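PDB 6BVD: light Chain from Clostridium botulinum, which probably acts as the zinc-dependent protease domain of a mosaic botulinum neurotoxin, cutting a neuronal protein needed for neurotransmitter release. Local coordinates for residues Asn302-Ala307 with Ile311-Phe316. Numbering follows the deposited sequence.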
# COMPACT_ATOMS: atom_id res chain seq x y z
N ASN A 302 43.79 9.16 -2.37
CA ASN A 302 44.78 10.08 -1.77
C ASN A 302 45.40 11.03 -2.81
O ASN A 302 45.99 12.06 -2.46
CB ASN A 302 45.89 9.30 -1.09
CG ASN A 302 45.44 8.69 0.24
OD1 ASN A 302 44.76 9.35 1.02
ND2 ASN A 302 45.81 7.44 0.50
N LYS A 303 45.23 10.69 -4.08
CA LYS A 303 45.82 11.47 -5.17
C LYS A 303 44.86 12.46 -5.84
O LYS A 303 45.30 13.31 -6.62
CB LYS A 303 46.39 10.52 -6.23
CG LYS A 303 47.49 9.58 -5.71
CD LYS A 303 48.02 8.69 -6.83
CE LYS A 303 49.24 7.89 -6.40
NZ LYS A 303 48.96 6.95 -5.26
N VAL A 304 43.57 12.37 -5.57
CA VAL A 304 42.60 13.16 -6.31
C VAL A 304 42.69 14.66 -5.97
O VAL A 304 42.64 15.03 -4.80
CB VAL A 304 41.17 12.65 -6.07
CG1 VAL A 304 40.14 13.66 -6.61
CG2 VAL A 304 40.98 11.26 -6.70
N ASN A 305 42.89 15.50 -6.99
CA ASN A 305 42.94 16.94 -6.76
C ASN A 305 42.13 17.72 -7.78
O ASN A 305 42.13 18.96 -7.77
CB ASN A 305 44.38 17.47 -6.74
CG ASN A 305 45.13 17.24 -8.05
OD1 ASN A 305 44.55 17.00 -9.12
ND2 ASN A 305 46.43 17.36 -7.98
N THR A 306 41.44 17.01 -8.66
CA THR A 306 40.64 17.71 -9.66
C THR A 306 39.48 16.86 -10.16
O THR A 306 39.42 15.64 -9.90
CB THR A 306 41.53 18.17 -10.85
OG1 THR A 306 40.84 19.16 -11.63
CG2 THR A 306 41.93 17.02 -11.73
N ALA A 307 38.55 17.47 -10.89
CA ALA A 307 37.39 16.74 -11.39
C ALA A 307 37.10 17.19 -12.80
O ALA A 307 37.51 18.27 -13.17
CB ALA A 307 36.18 16.96 -10.51
N ILE A 311 31.92 19.70 -9.64
CA ILE A 311 31.37 18.97 -8.51
C ILE A 311 32.18 19.35 -7.30
O ILE A 311 33.30 19.83 -7.44
CB ILE A 311 31.44 17.44 -8.70
CG1 ILE A 311 32.90 17.00 -8.85
CG2 ILE A 311 30.62 17.04 -9.88
CD1 ILE A 311 33.11 15.47 -8.95
N ASN A 312 31.64 19.09 -6.12
CA ASN A 312 32.37 19.33 -4.90
C ASN A 312 33.30 18.18 -4.53
O ASN A 312 32.84 17.18 -3.94
CB ASN A 312 31.41 19.57 -3.74
CG ASN A 312 32.11 20.12 -2.54
OD1 ASN A 312 33.02 19.50 -2.01
ND2 ASN A 312 31.70 21.29 -2.10
N ILE A 313 34.59 18.36 -4.80
CA ILE A 313 35.59 17.31 -4.62
C ILE A 313 35.63 16.76 -3.20
O ILE A 313 35.60 15.52 -3.02
CB ILE A 313 37.00 17.82 -4.99
CG1 ILE A 313 37.04 18.13 -6.48
CG2 ILE A 313 38.06 16.79 -4.61
CD1 ILE A 313 38.32 18.84 -6.92
N ASP A 314 35.66 17.63 -2.19
CA ASP A 314 35.74 17.13 -0.81
C ASP A 314 34.49 16.37 -0.41
O ASP A 314 34.60 15.39 0.34
CB ASP A 314 36.01 18.26 0.19
CG ASP A 314 37.48 18.66 0.24
OD1 ASP A 314 38.33 17.90 -0.29
OD2 ASP A 314 37.78 19.71 0.83
N GLU A 315 33.32 16.78 -0.88
CA GLU A 315 32.10 16.02 -0.58
C GLU A 315 32.13 14.60 -1.17
O GLU A 315 31.71 13.64 -0.52
CB GLU A 315 30.87 16.76 -1.10
CG GLU A 315 30.46 17.90 -0.17
CD GLU A 315 29.21 18.64 -0.62
OE1 GLU A 315 28.75 18.41 -1.77
OE2 GLU A 315 28.70 19.46 0.18
N PHE A 316 32.64 14.45 -2.39
CA PHE A 316 32.75 13.10 -2.97
C PHE A 316 33.80 12.27 -2.26
O PHE A 316 33.61 11.06 -2.11
CB PHE A 316 33.05 13.12 -4.49
CG PHE A 316 31.80 13.22 -5.33
CD1 PHE A 316 31.24 12.09 -5.90
CD2 PHE A 316 31.16 14.45 -5.51
CE1 PHE A 316 30.08 12.17 -6.65
CE2 PHE A 316 30.02 14.55 -6.26
CZ PHE A 316 29.45 13.40 -6.83
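I313 at the start of helix 313-323 and A307 on the short strand 306-307 are the centre of a small apolar contact at the protein surface, an example of how a helix can be docked on the connection that leads into it. No hydrogen bond joins 302-307 to 311-316. I313 has the larger share of the buried surface. With CG1 anti to its own carbonyl carbon (chi1 -66°) and the chain extended beyond it, I313 CD1 is laid against backbone instead of side chain: it lies 3.8 Å from T306 CA and 3.9 Å from N305 O. The other branch of I313 turns to V304, where I313 CG2 meets V304 CG1 at a looser 4.3 Å. A307 offers a single methyl group to both isoleucines. A307 CB is 3.7 Å from I311 CG1, with I311 CD1 almost as near, and 4.3 Å from I313 CG1. That same I311 CD1 sits over one face of the F316 ring, 4.0 Å above its plane and displaced toward the rim, and through this methyl the strand contact continues to the ring in the helix's first turn. The CB of N312 points away from 302-307, and N312 OD1 caps the helix, accepting from E315 N at 3.0 Å, the donor standing 36° out of the carbonyl plane. Beyond the two segments, F130 touches V304, A307 and F316, while K317 NZ donates to V304 O. Strand 306-307 pairs in parallel with strand 129-130, and a short loop joins it to helix 313-323 at the periphery of the clostridial neurotoxin zinc protease fold, with an asparagine N-cap opening the helix.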